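Local structure of type IV pilin protein (Neisseria meningitidis, 5V0M) at residues 12-23 / 57-65. The protein is a non-core minor pilin of type IV pili, the surface fibres of this bacterium, and probably acts in cell adhesion. Numbering follows the deposited sequence.
Sequences VRTTLLHNAQTM and DHFTLQADP
Helix 12-23 packs lengthwise on strand 59-65, so that Val12 faces Ala63, Leu16 faces Leu61 and Met23 lies over Phe59; the axes approach to 9.4 Å and run nearly antiparallel, at 152°. No hydrogen bond joins the two segments, and apolar side chains make the contact. Met23, present as selenomethionine (a label introduced for the structure determination), makes a Met-aromatic contact in one of its two modelled conformers: its SE sits over one face of the Phe59 ring, 4.1 Å from the centroid and only 6° off the ring normal. In that conformer a bend at chi3 (60°) turns the terminal methyl back, which brings Met23 CE to 3.6 Å from Phe59 CD1. The far end of the same ring meets Ala20, whose CB lies 4.0 Å from Phe59 CZ. Leu61 points into the helix surface beside Leu16, Asn19 and Ala20. Leu61 CD1 touches the backbone, 3.7 Å from Ala20 N, and also lies against Leu16 O and Asn19 CB, while Leu61 CB takes Leu16 CD2 at 3.8 Å as the two leucines pass side by side, each pointing toward the other's backbone. At the other end Val12 CG2, trans to its own backbone N, meets Ala63 CB at 3.6 Å, and Leu16 CD1 approaches the same methyl more loosely. Asn19 lends only its aliphatic CB to this apolar interface; its OD1 accepts a hydrogen bond from Lys42 N. All eight touching residues are buried, forming part of the core between the long pilin helix and the antiparallel sheet. Within that sheet strand 59-65 lies between strands 47-54 and 76-80, and the helix spans all three: Val12, Asn19 and Met23 also touch strand 47-54, whereas Leu16 and Ala20 rest on Val77 and Leu79 of strand 76-80.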
ATOM      1  N   VAL A  12      -5.810   2.629   4.834  1.00  7.74           N
ATOM      2  CA  VAL A  12      -4.801   1.898   4.067  1.00  7.40           C
ATOM      3  C   VAL A  12      -3.620   2.802   3.758  1.00  6.68           C
ATOM      4  O   VAL A  12      -2.475   2.326   3.626  1.00  7.31           O
ATOM      5  CB  VAL A  12      -5.392   1.247   2.801  1.00  8.46           C
ATOM      6  CG1 VAL A  12      -5.591   2.259   1.693  1.00  9.86           C
ATOM      7  CG2 VAL A  12      -4.478   0.136   2.322  1.00  9.85           C
ATOM      8  N   ARG A  13      -3.836   4.118   3.692  1.00  8.99           N
ATOM      9  CA  ARG A  13      -2.695   5.023   3.617  1.00  7.46           C
ATOM     10  C   ARG A  13      -1.754   4.772   4.788  1.00  8.21           C
ATOM     11  O   ARG A  13      -0.540   4.667   4.610  1.00  8.73           O
ATOM     12  CB  ARG A  13      -3.175   6.484   3.605  1.00 10.37           C
ATOM     13  CG  ARG A  13      -2.078   7.505   3.676  1.00 12.14           C
ATOM     14  CD  ARG A  13      -2.682   8.914   3.865  1.00 20.47           C
ATOM     15  NE  ARG A  13      -3.475   9.356   2.716  1.00 24.40           N
ATOM     16  CZ  ARG A  13      -3.002  10.114   1.726  1.00 27.03           C
ATOM     17  NH1 ARG A  13      -1.741  10.522   1.731  1.00 26.26           N
ATOM     18  NH2 ARG A  13      -3.796  10.465   0.723  1.00 31.00           N
ATOM     19  N   THR A  14      -2.306   4.640   5.993  1.00  9.00           N
ATOM     20  CA  THR A  14      -1.500   4.407   7.180  1.00  7.49           C
ATOM     21  C   THR A  14      -0.792   3.055   7.116  1.00  7.97           C
ATOM     22  O   THR A  14       0.387   2.939   7.456  1.00  9.31           O
ATOM     23  CB  THR A  14      -2.382   4.533   8.420  1.00 10.50           C
ATOM     24  OG1 THR A  14      -2.887   5.878   8.476  1.00 14.03           O
ATOM     25  CG2 THR A  14      -1.593   4.227   9.679  1.00 12.83           C
ATOM     26  N   THR A  15      -1.498   2.015   6.691  1.00  6.17           N
ATOM     27  CA  THR A  15      -0.881   0.692   6.565  1.00  7.67           C
ATOM     28  C   THR A  15       0.314   0.742   5.618  1.00  8.41           C
ATOM     29  O   THR A  15       1.370   0.161   5.889  1.00  6.72           O
ATOM     30  CB  THR A  15      -1.916  -0.302   6.024  1.00  7.39           C
ATOM     31  OG1 THR A  15      -3.057  -0.366   6.885  1.00  9.39           O
ATOM     32  CG2 THR A  15      -1.311  -1.681   5.913  1.00 10.47           C
ATOM     33  N   LEU A  16       0.145   1.398   4.476  1.00  5.36           N
ATOM     34  CA  LEU A  16       1.244   1.499   3.517  1.00  5.33           C
ATOM     35  C   LEU A  16       2.409   2.282   4.112  1.00  5.10           C
ATOM     36  O   LEU A  16       3.572   1.873   3.985  1.00  6.55           O
ATOM     37  CB  LEU A  16       0.790   2.133   2.208  1.00  6.09           C
ATOM     38  CG  LEU A  16      -0.156   1.262   1.395  1.00  6.27           C
ATOM     39  CD1 LEU A  16      -0.875   2.087   0.334  1.00 11.72           C
ATOM     40  CD2 LEU A  16       0.580   0.139   0.753  1.00  8.14           C
ATOM     41  N   LEU A  17       2.127   3.415   4.774  1.00  7.36           N
ATOM     42  CA  LEU A  17       3.212   4.217   5.330  1.00  9.58           C
ATOM     43  C   LEU A  17       3.986   3.416   6.367  1.00  8.92           C
ATOM     44  O   LEU A  17       5.222   3.487   6.414  1.00  8.13           O
ATOM     45  CB  LEU A  17       2.670   5.521   5.924  1.00  9.42           C
ATOM     46  CG  LEU A  17       2.143   6.479   4.860  1.00 11.77           C
ATOM     47  CD1 LEU A  17       1.304   7.597   5.513  1.00 16.77           C
ATOM     48  CD2 LEU A  17       3.263   7.084   4.017  1.00 12.78           C
ATOM     49  N   HIS A  18       3.292   2.634   7.202  1.00  9.94           N
ATOM     50  CA  HIS A  18       3.987   1.814   8.192  1.00 10.37           C
ATOM     51  C   HIS A  18       4.896   0.790   7.517  1.00  8.24           C
ATOM     52  O   HIS A  18       6.044   0.578   7.940  1.00  9.27           O
ATOM     53  CB  HIS A  18       2.983   1.118   9.097  1.00 14.68           C
ATOM     54  CG  HIS A  18       2.328   2.033  10.082  1.00 24.16           C
ATOM     55  ND1 HIS A  18       2.795   3.304  10.341  1.00 39.74           N
ATOM     56  CD2 HIS A  18       1.243   1.862  10.872  1.00 22.90           C
ATOM     57  CE1 HIS A  18       2.023   3.878  11.248  1.00 27.09           C
ATOM     58  NE2 HIS A  18       1.078   3.022  11.589  1.00 27.64           N
ATOM     59  N   ASN A  19       4.397   0.132   6.467  1.00  6.56           N
ATOM     60  CA  ASN A  19       5.225  -0.816   5.732  1.00  8.33           C
ATOM     61  C   ASN A  19       6.437  -0.112   5.139  1.00  6.99           C
ATOM     62  O   ASN A  19       7.554  -0.641   5.179  1.00  9.19           O
ATOM     63  CB  ASN A  19       4.417  -1.528   4.640  1.00  7.64           C
ATOM     64  CG  ASN A  19       3.623  -2.694   5.175  1.00  9.27           C
ATOM     65  OD1 ASN A  19       4.171  -3.628   5.750  1.00 14.53           O
ATOM     66  ND2 ASN A  19       2.306  -2.645   5.001  1.00  9.16           N
ATOM     67  N   ALA A  20       6.248   1.083   4.580  1.00  8.19           N
ATOM     68  CA  ALA A  20       7.376   1.789   3.982  1.00  8.38           C
ATOM     69  C   ALA A  20       8.413   2.161   5.029  1.00  7.42           C
ATOM     70  O   ALA A  20       9.624   2.101   4.764  1.00  9.57           O
ATOM     71  CB  ALA A  20       6.878   3.028   3.246  1.00 10.20           C
ATOM     72  N   GLN A  21       7.976   2.537   6.227  1.00  9.09           N
ATOM     73  CA  GLN A  21       8.922   2.835   7.293  1.00 12.05           C
ATOM     74  C   GLN A  21       9.729   1.603   7.681  1.00  9.37           C
ATOM     75  O   GLN A  21      10.956   1.685   7.891  1.00 11.11           O
ATOM     76  CB  GLN A  21       8.151   3.358   8.504  1.00 15.44           C
ATOM     77  CG  GLN A  21       7.616   4.739   8.294  1.00 19.74           C
ATOM     78  CD  GLN A  21       6.616   5.169   9.357  1.00 32.37           C
ATOM     79  OE1 GLN A  21       6.343   4.438  10.313  1.00 34.63           O
ATOM     80  NE2 GLN A  21       6.054   6.367   9.185  1.00 36.23           N
ATOM     81  N   THR A  22       9.074   0.451   7.784  1.00 10.98           N
ATOM     82  CA  THR A  22       9.772  -0.791   8.093  1.00 12.35           C
ATOM     83  C   THR A  22      10.825  -1.097   7.045  1.00 11.38           C
ATOM     84  O   THR A  22      11.951  -1.507   7.373  1.00 12.58           O
ATOM     85  CB  THR A  22       8.744  -1.913   8.160  1.00 13.31           C
ATOM     86  OG1 THR A  22       7.869  -1.659   9.259  1.00 14.28           O
ATOM     87  CG2 THR A  22       9.420  -3.271   8.347  1.00 17.80           C
HETATM   88  N   MSE A  23      10.525  -0.848   5.781  0.56 10.99           N
HETATM   89  CA  MSE A  23      11.489  -1.158   4.734  0.56 10.74           C
HETATM   90  C   MSE A  23      12.591  -0.104   4.683  0.56  7.99           C
HETATM   91  O   MSE A  23      13.737  -0.392   4.296  0.56  7.92           O
HETATM   92  CB  MSE A  23      10.780  -1.294   3.401  0.56 12.63           C
HETATM   93  CG  MSE A  23       9.763  -2.425   3.425  0.56 13.19           C
HETATM   94 SE   MSE A  23       8.954  -2.763   1.695  0.56 12.81          SE
HETATM   95  CE  MSE A  23      10.555  -3.207   0.672  0.56 13.71           C
ATOM     96  N   ASP A  57      17.616  -0.793  -4.660  1.00 10.30           N
ATOM     97  CA  ASP A  57      17.491   0.515  -4.028  1.00 13.53           C
ATOM     98  C   ASP A  57      16.094   1.131  -4.073  1.00 12.31           C
ATOM     99  O   ASP A  57      15.925   2.265  -3.598  1.00 14.16           O
ATOM    100  CB  ASP A  57      18.495   1.493  -4.648  1.00 12.13           C
ATOM    101  CG  ASP A  57      19.907   1.007  -4.528  1.00 14.32           C
ATOM    102  OD1 ASP A  57      20.276   0.543  -3.425  1.00 15.50           O
ATOM    103  OD2 ASP A  57      20.609   1.062  -5.554  1.00 20.41           O
ATOM    104  N   HIS A  58      15.092   0.425  -4.598  1.00 10.28           N
ATOM    105  CA  HIS A  58      13.755   0.989  -4.699  1.00  8.92           C
ATOM    106  C   HIS A  58      12.706  -0.096  -4.472  1.00 12.32           C
ATOM    107  O   HIS A  58      12.955  -1.291  -4.656  1.00  9.94           O
ATOM    108  CB  HIS A  58      13.542   1.613  -6.074  1.00 10.00           C
ATOM    109  CG  HIS A  58      14.423   2.793  -6.349  1.00 13.26           C
ATOM    110  ND1 HIS A  58      14.405   3.930  -5.572  1.00 13.40           N
ATOM    111  CD2 HIS A  58      15.351   3.005  -7.311  1.00 21.61           C
ATOM    112  CE1 HIS A  58      15.286   4.795  -6.047  1.00 22.21           C
ATOM    113  NE2 HIS A  58      15.868   4.259  -7.105  1.00 18.30           N
ATOM    114  N   PHE A  59      11.506   0.341  -4.092  1.00 11.27           N
ATOM    115  CA  PHE A  59      10.379  -0.574  -3.998  1.00  7.30           C
ATOM    116  C   PHE A  59       9.079   0.170  -4.271  1.00  8.60           C
ATOM    117  O   PHE A  59       9.002   1.391  -4.168  1.00  9.09           O
ATOM    118  CB  PHE A  59      10.286  -1.257  -2.632  1.00  6.89           C
ATOM    119  CG  PHE A  59       9.997  -0.311  -1.514  1.00  6.83           C
ATOM    120  CD1 PHE A  59      11.012   0.141  -0.692  1.00 10.13           C
ATOM    121  CD2 PHE A  59       8.706   0.162  -1.280  1.00  7.63           C
ATOM    122  CE1 PHE A  59      10.749   1.022   0.345  1.00 12.01           C
ATOM    123  CE2 PHE A  59       8.453   1.055  -0.244  1.00 11.02           C
ATOM    124  CZ  PHE A  59       9.473   1.476   0.566  1.00 11.25           C
ATOM    125  N   THR A  60       8.055  -0.598  -4.622  1.00  7.96           N
ATOM    126  CA  THR A  60       6.682  -0.104  -4.680  1.00  7.41           C
ATOM    127  C   THR A  60       5.804  -1.088  -3.930  1.00  7.67           C
ATOM    128  O   THR A  60       5.809  -2.295  -4.235  1.00  9.12           O
ATOM    129  CB  THR A  60       6.181   0.059  -6.110  1.00  9.19           C
ATOM    130  OG1 THR A  60       7.010   0.993  -6.805  1.00 11.67           O
ATOM    131  CG2 THR A  60       4.753   0.589  -6.121  1.00  8.20           C
ATOM    132  N   LEU A  61       5.085  -0.574  -2.945  1.00  7.72           N
ATOM    133  CA  LEU A  61       4.032  -1.292  -2.255  1.00  6.50           C
ATOM    134  C   LEU A  61       2.722  -1.075  -2.976  1.00  8.13           C
ATOM    135  O   LEU A  61       2.448   0.022  -3.473  1.00  7.64           O
ATOM    136  CB  LEU A  61       3.897  -0.727  -0.850  1.00  8.31           C
ATOM    137  CG  LEU A  61       5.046  -1.079   0.076  1.00  9.54           C
ATOM    138  CD1 LEU A  61       5.216  -0.069   1.200  1.00  9.85           C
ATOM    139  CD2 LEU A  61       4.816  -2.479   0.618  1.00  9.20           C
ATOM    140  N   GLN A  62       1.882  -2.105  -2.997  1.00  6.48           N
ATOM    141  CA  GLN A  62       0.562  -2.008  -3.603  1.00  5.87           C
ATOM    142  C   GLN A  62      -0.500  -2.595  -2.696  1.00  7.79           C
ATOM    143  O   GLN A  62      -0.339  -3.704  -2.173  1.00  7.63           O
ATOM    144  CB  GLN A  62       0.546  -2.748  -4.941  1.00  6.71           C
ATOM    145  CG  GLN A  62      -0.775  -2.690  -5.714  1.00  8.78           C
ATOM    146  CD  GLN A  62      -0.623  -3.189  -7.137  1.00 12.87           C
ATOM    147  OE1 GLN A  62       0.157  -2.643  -7.929  1.00 16.31           O
ATOM    148  NE2 GLN A  62      -1.341  -4.244  -7.466  1.00 15.89           N
ATOM    149  N   ALA A  63      -1.602  -1.864  -2.533  1.00  7.11           N
ATOM    150  CA  ALA A  63      -2.774  -2.286  -1.766  1.00  6.57           C
ATOM    151  C   ALA A  63      -3.912  -2.519  -2.747  1.00  6.67           C
ATOM    152  O   ALA A  63      -4.402  -1.571  -3.377  1.00  8.44           O
ATOM    153  CB  ALA A  63      -3.157  -1.217  -0.749  1.00  7.53           C
ATOM    154  N   ASP A  64      -4.333  -3.798  -2.893  1.00  4.73           N
ATOM    155  CA  ASP A  64      -5.454  -4.172  -3.730  1.00  6.05           C
ATOM    156  C   ASP A  64      -6.660  -4.437  -2.844  1.00  7.33           C
ATOM    157  O   ASP A  64      -6.522  -5.118  -1.816  1.00  6.53           O
ATOM    158  CB  ASP A  64      -5.138  -5.448  -4.516  1.00  7.75           C
ATOM    159  CG  ASP A  64      -4.175  -5.204  -5.677  1.00 10.01           C
ATOM    160  OD1 ASP A  64      -4.669  -4.801  -6.757  1.00 12.71           O
ATOM    161  OD2 ASP A  64      -2.958  -5.384  -5.500  1.00 14.32           O
ATOM    162  N   PRO A  65      -7.847  -3.948  -3.183  1.00  6.09           N
ATOM    163  CA  PRO A  65      -9.009  -4.164  -2.321  1.00  6.66           C
ATOM    164  C   PRO A  65      -9.336  -5.640  -2.146  1.00  6.45           C
ATOM    165  O   PRO A  65      -9.263  -6.444  -3.075  1.00  8.55           O
ATOM    166  CB  PRO A  65     -10.146  -3.399  -3.022  1.00  7.57           C
ATOM    167  CG  PRO A  65      -9.662  -3.081  -4.365  1.00 13.37           C
ATOM    168  CD  PRO A  65      -8.167  -3.100  -4.331  1.00  6.78           C
TER